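Local structure of luciferase-like monooxygenase (Streptomyces bottropensis, 4US5) at residues A58-I63 / A91-T96; A64-E69 / I73-G78. The protein is a luciferase-like protein of the bacterial alkanal monooxygenase family and probably acts as a flavin-dependent monooxygenase, using molecular oxygen to oxidise its substrate. All coordinates share one frame; numbering follows the deposited sequence.

Overall arrangement
Both contacts use helix 59-68, contact 1 its N-terminal half and contact 2 its C-terminal half, and their centres lie about 9 Å apart. In contact 1 that helix meets helix 87-100; in contact 2 it lies on strand 74-81, which precedes helix 87-100 in the chain. Every residue that touches across either contact is buried, and both contacts also border the second subunit. The chemistry differs: 58-63 / 91-96 combines sparse apolar packing with a glutamate bound to sodium, whereas 64-69 / 73-78 is wholly aliphatic across the gap, while the Arg65-Glu69 salt bridge lies on the helix's far side from the strand. Ile63 joins the two, its CD1 packing 3.3 Å from Gly76 C.

Contact 1: residues A58-I63 / A91-T96. With NA (sodium ion), chain O.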
loop_
_atom_site.group_PDB
_atom_site.type_symbol
_atom_site.label_atom_id
_atom_site.label_comp_id
_atom_site.label_asym_id
_atom_site.label_seq_id
_atom_site.Cartn_x
_atom_site.Cartn_y
_atom_site.Cartn_z
ATOM N N ALA B 58 0.333 -7.113 4.305
ATOM C CA ALA B 58 0.308 -5.674 4.004
ATOM C C ALA B 58 -1.113 -5.250 3.604
ATOM O O ALA B 58 -1.430 -5.120 2.424
ATOM C CB ALA B 58 1.287 -5.323 2.914
ATOM N N PRO B 59 -1.997 -5.107 4.599
ATOM C CA PRO B 59 -3.390 -4.801 4.314
ATOM C C PRO B 59 -3.558 -3.575 3.479
ATOM O O PRO B 59 -4.486 -3.508 2.658
ATOM C CB PRO B 59 -4.029 -4.646 5.717
ATOM C CG PRO B 59 -2.881 -4.442 6.658
ATOM C CD PRO B 59 -1.737 -5.221 6.046
ATOM N N GLU B 60 -2.687 -2.595 3.646
ATOM C CA GLU B 60 -2.785 -1.328 2.915
ATOM C C GLU B 60 -2.782 -1.517 1.401
ATOM O O GLU B 60 -3.423 -0.756 0.650
ATOM C CB GLU B 60 -1.684 -0.367 3.361
ATOM C CG GLU B 60 -0.249 -0.792 3.034
ATOM C CD GLU B 60 0.412 -1.697 4.068
ATOM O OE1 GLU B 60 -0.281 -2.355 4.883
ATOM O OE2 GLU B 60 1.670 -1.749 4.064
ATOM N N ILE B 61 -2.100 -2.558 0.936
ATOM C CA ILE B 61 -2.049 -2.848 -0.517
ATOM C C ILE B 61 -3.385 -3.399 -1.002
ATOM O O ILE B 61 -3.930 -2.935 -2.035
ATOM C CB ILE B 61 -0.926 -3.870 -0.848
ATOM C CG1 ILE B 61 0.452 -3.283 -0.464
ATOM C CG2 ILE B 61 -1.000 -4.261 -2.322
ATOM C CD1 ILE B 61 0.795 -1.981 -1.163
ATOM N N LEU B 62 -3.969 -4.324 -0.250
ATOM C CA LEU B 62 -5.277 -4.838 -0.611
ATOM C C LEU B 62 -6.401 -3.780 -0.445
ATOM O O LEU B 62 -7.318 -3.734 -1.231
ATOM C CB LEU B 62 -5.587 -6.114 0.196
ATOM C CG LEU B 62 -6.677 -7.025 -0.351
ATOM C CD1 LEU B 62 -6.412 -7.487 -1.760
ATOM C CD2 LEU B 62 -6.944 -8.231 0.541
ATOM N N ILE B 63 -6.283 -2.914 0.568
ATOM C CA ILE B 63 -7.193 -1.800 0.736
ATOM C C ILE B 63 -7.174 -0.889 -0.485
ATOM O O ILE B 63 -8.234 -0.501 -1.022
ATOM C CB ILE B 63 -6.893 -1.012 2.026
ATOM C CG1 ILE B 63 -7.145 -1.911 3.243
ATOM C CG2 ILE B 63 -7.729 0.248 2.090
ATOM C CD1 ILE B 63 -6.410 -1.452 4.450
ATOM N N ALA B 91 0.406 7.049 9.097
ATOM C CA ALA B 91 -0.403 8.218 8.799
ATOM C C ALA B 91 -0.321 8.599 7.323
ATOM O O ALA B 91 -1.333 8.865 6.696
ATOM C CB ALA B 91 0.020 9.391 9.687
ATOM N N GLU B 92 0.881 8.615 6.781
ATOM C CA GLU B 92 1.082 8.931 5.366
ATOM C C GLU B 92 0.370 7.926 4.443
ATOM O O GLU B 92 -0.284 8.298 3.485
ATOM C CB GLU B 92 2.545 8.910 5.007
ATOM C CG GLU B 92 3.343 10.063 5.543
ATOM C CD GLU B 92 4.799 9.969 5.170
ATOM O OE1 GLU B 92 5.305 8.819 4.998
ATOM O OE2 GLU B 92 5.471 11.058 5.144
ATOM N N VAL B 93 0.528 6.651 4.751
ATOM C CA VAL B 93 -0.115 5.596 3.953
ATOM C C VAL B 93 -1.633 5.810 3.923
ATOM O O VAL B 93 -2.263 5.762 2.868
ATOM C CB VAL B 93 0.254 4.203 4.526
ATOM C CG1 VAL B 93 -0.636 3.094 3.981
ATOM C CG2 VAL B 93 1.731 3.879 4.223
ATOM N N PHE B 94 -2.220 6.044 5.085
ATOM C CA PHE B 94 -3.649 6.128 5.162
ATOM C C PHE B 94 -4.177 7.471 4.701
ATOM O O PHE B 94 -5.293 7.541 4.222
ATOM C CB PHE B 94 -4.170 5.654 6.516
ATOM C CG PHE B 94 -4.192 4.131 6.630
ATOM C CD1 PHE B 94 -3.011 3.428 6.775
ATOM C CD2 PHE B 94 -5.340 3.437 6.417
ATOM C CE1 PHE B 94 -3.015 2.048 6.810
ATOM C CE2 PHE B 94 -5.364 2.054 6.434
ATOM C CZ PHE B 94 -4.200 1.346 6.605
ATOM N N ARG B 95 -3.365 8.533 4.807
ATOM C CA ARG B 95 -3.698 9.781 4.147
ATOM C C ARG B 95 -3.719 9.635 2.617
ATOM O O ARG B 95 -4.527 10.271 1.948
ATOM C CB ARG B 95 -2.732 10.919 4.565
ATOM C CG ARG B 95 -2.935 11.423 6.008
ATOM C CD ARG B 95 -2.733 12.920 6.120
ATOM N NE ARG B 95 -3.889 13.481 5.479
ATOM C CZ ARG B 95 -5.044 13.729 6.088
ATOM N NH1 ARG B 95 -5.175 13.623 7.406
ATOM N NH2 ARG B 95 -6.056 14.122 5.365
ATOM N N THR B 96 -2.792 8.859 2.080
ATOM C CA THR B 96 -2.758 8.603 0.638
ATOM C C THR B 96 -4.032 7.844 0.223
ATOM O O THR B 96 -4.721 8.225 -0.732
ATOM C CB THR B 96 -1.464 7.815 0.237
ATOM O OG1 THR B 96 -0.294 8.518 0.717
ATOM C CG2 THR B 96 -1.391 7.646 -1.260
HETATM NA NA NA O . 0.827 -2.797 7.489
HETATM O O HOH W 1 1.938 -0.266 7.915
#
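A carboxylate side chain does much of the packing here: Glu60 turns its methylenes to Val93, CB also nearing the Phe94 ring, and carries its charged end past them to a sodium ion. Glu60 CB lies 3.7 Å from CG1 of Val93, and its CG is nearly as close to the same methyl. The chain leaves the helix with CG wedged between the backbone N and the carbonyl carbon (chi1 66°), then bends at chi2 (-87°), which brings the carboxylate back toward the start of its own helix. There Glu60 OE1 binds the sodium at 2.9 Å, together with Glu47 and water 1, the water oxygen standing 2.8 Å from the ion. OE2 forms a salt bridge with Lys89 of the second subunit, so one oxygen faces the metal and the other the lysine, a setting that probably favours the ionised carboxylate.

Helices 59-68 and 87-100 are neighbours on the outside of the TIM barrel of this luciferase-like family. Their short segments run almost parallel, 8° apart, but the axes come no closer than 11.0 Å, and the packing is sparse, with few side chains meeting. Phe94 reaches across from the second helix: CG, set opposite the carbonyl carbon, directs the ring toward the first. CD1 of Ile63 approaches the ring obliquely, 4.2 Å from CE2 of Phe94 and equally near CZ, the two side chains crossing at about a right angle. Beneath, the ring packs on Ser77 and Val80 of strand 74-81 and on Ile105 and Leu107 of strand 105-110.

Contact 2: residues A64-E69 / I73-G78; sequences ARIAAE and IRVGSG
Val75 projects from its strand against Ile66 and Ala67, packing helix 59-68 onto strand 74-81 within the beta-alpha-beta unit that runs from strand 42-45 through this helix, part of the TIM barrel. The bridging contacts are aliphatic. CG1 of Val75, opposite its own backbone N (chi1 -168°), lies 3.8 Å from CG2 of Ile66. The other methyl, CG2 of Val75, reaches the helix backbone at Ala67, 4.0 Å from CA of Ala67, with Ala67 CB only slightly farther away. Ile66 and Val75 pass each other at a slant, one valine methyl serving each helix residue most closely. With only an alanine here in place of Val75, the methyls that meet Ile66 and Ala67 would be gone, which is likely to leave a gap between helix and strand.

No hydrogen bond crosses the contact; the salt bridge near it is formed within the helix's own segment, between Arg65 and Glu69. Glu69 OE1 also pairs with Arg33 of helix 21-38, while Arg65 NH1 bonds Tyr101 OH of the second subunit. In the bridge itself, Arg65 NE donates almost straight (168°) to the anti side of Glu69 OE2 at 2.8 Å, with the acceptor close to the guanidinium plane.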
loop_
_atom_site.group_PDB
_atom_site.type_symbol
_atom_site.label_atom_id
_atom_site.label_comp_id
_atom_site.label_asym_id
_atom_site.label_seq_id
_atom_site.Cartn_x
_atom_site.Cartn_y
_atom_site.Cartn_z
ATOM N N ALA B 64 -5.999 -0.557 -0.953
ATOM C CA ALA B 64 -5.866 0.323 -2.113
ATOM C C ALA B 64 -6.589 -0.258 -3.333
ATOM O O ALA B 64 -7.203 0.474 -4.123
ATOM C CB ALA B 64 -4.389 0.520 -2.409
ATOM N N ARG B 65 -6.516 -1.567 -3.492
ATOM C CA ARG B 65 -7.191 -2.228 -4.600
ATOM C C ARG B 65 -8.692 -2.328 -4.384
ATOM O O ARG B 65 -9.480 -2.007 -5.264
ATOM C CB ARG B 65 -6.600 -3.603 -4.825
ATOM C CG ARG B 65 -7.339 -4.460 -5.865
ATOM C CD ARG B 65 -7.402 -3.777 -7.228
ATOM N NE ARG B 65 -8.026 -4.667 -8.191
ATOM C CZ ARG B 65 -7.483 -5.769 -8.691
ATOM N NH1 ARG B 65 -6.228 -6.081 -8.454
ATOM N NH2 ARG B 65 -8.217 -6.574 -9.474
ATOM N N ILE B 66 -9.084 -2.820 -3.217
ATOM C CA ILE B 66 -10.501 -3.080 -2.958
ATOM C C ILE B 66 -11.341 -1.814 -2.952
ATOM O O ILE B 66 -12.477 -1.842 -3.418
ATOM C CB ILE B 66 -10.704 -3.890 -1.644
ATOM C CG1 ILE B 66 -10.226 -5.338 -1.893
ATOM C CG2 ILE B 66 -12.146 -3.791 -1.157
ATOM C CD1 ILE B 66 -10.224 -6.222 -0.681
ATOM N N ALA B 67 -10.783 -0.700 -2.481
ATOM C CA ALA B 67 -11.506 0.582 -2.539
ATOM C C ALA B 67 -11.773 1.023 -3.970
ATOM O O ALA B 67 -12.791 1.682 -4.246
ATOM C CB ALA B 67 -10.784 1.639 -1.782
ATOM N N ALA B 68 -10.898 0.658 -4.891
ATOM C CA ALA B 68 -11.131 0.942 -6.335
ATOM C C ALA B 68 -12.187 0.048 -6.973
ATOM O O ALA B 68 -12.713 0.368 -8.036
ATOM C CB ALA B 68 -9.819 0.781 -7.122
ATOM N N GLU B 69 -12.458 -1.100 -6.348
ATOM C CA GLU B 69 -13.390 -2.112 -6.874
ATOM C C GLU B 69 -14.800 -1.989 -6.278
ATOM O O GLU B 69 -15.674 -2.765 -6.640
ATOM C CB GLU B 69 -12.859 -3.502 -6.549
ATOM C CG GLU B 69 -11.522 -3.828 -7.155
ATOM C CD GLU B 69 -11.627 -4.246 -8.607
ATOM O OE1 GLU B 69 -12.765 -4.479 -9.076
ATOM O OE2 GLU B 69 -10.573 -4.317 -9.275
ATOM N N ILE B 73 -19.332 0.631 0.356
ATOM C CA ILE B 73 -18.741 0.042 1.573
ATOM C C ILE B 73 -17.508 0.820 1.983
ATOM O O ILE B 73 -16.706 1.228 1.141
ATOM C CB ILE B 73 -18.462 -1.446 1.315
ATOM C CG1 ILE B 73 -18.279 -2.239 2.630
ATOM C CG2 ILE B 73 -17.279 -1.651 0.375
ATOM C CD1 ILE B 73 -18.377 -3.723 2.398
ATOM N N ARG B 74 -17.320 1.013 3.280
ATOM C CA ARG B 74 -16.068 1.535 3.782
ATOM C C ARG B 74 -15.002 0.416 3.676
ATOM O O ARG B 74 -15.346 -0.764 3.635
ATOM C CB ARG B 74 -16.211 1.984 5.229
ATOM C CG ARG B 74 -17.206 3.155 5.410
ATOM C CD ARG B 74 -17.225 3.651 6.846
ATOM N NE ARG B 74 -15.936 4.216 7.196
ATOM C CZ ARG B 74 -15.506 5.437 6.835
ATOM N NH1 ARG B 74 -16.304 6.283 6.181
ATOM N NH2 ARG B 74 -14.289 5.808 7.121
ATOM N N VAL B 75 -13.756 0.812 3.487
ATOM C CA VAL B 75 -12.645 -0.154 3.341
ATOM C C VAL B 75 -11.531 0.273 4.209
ATOM O O VAL B 75 -11.210 1.482 4.324
ATOM C CB VAL B 75 -12.164 -0.245 1.877
ATOM C CG1 VAL B 75 -11.251 -1.412 1.684
ATOM C CG2 VAL B 75 -13.337 -0.369 0.918
ATOM N N GLY B 76 -10.903 -0.680 4.895
ATOM C CA GLY B 76 -9.827 -0.331 5.779
ATOM C C GLY B 76 -9.092 -1.503 6.378
ATOM O O GLY B 76 -9.287 -2.665 5.960
ATOM N N SER B 77 -8.226 -1.186 7.327
ATOM C CA SER B 77 -7.430 -2.156 8.033
ATOM C C SER B 77 -8.099 -2.637 9.296
ATOM O O SER B 77 -8.723 -1.845 10.017
ATOM C CB SER B 77 -6.087 -1.589 8.360
ATOM O OG SER B 77 -6.178 -0.424 9.187
ATOM N N GLY B 78 -8.020 -3.947 9.526
ATOM C CA GLY B 78 -8.547 -4.582 10.757
ATOM C C GLY B 78 -7.653 -5.723 11.231
ATOM O O GLY B 78 -8.067 -6.876 11.182
#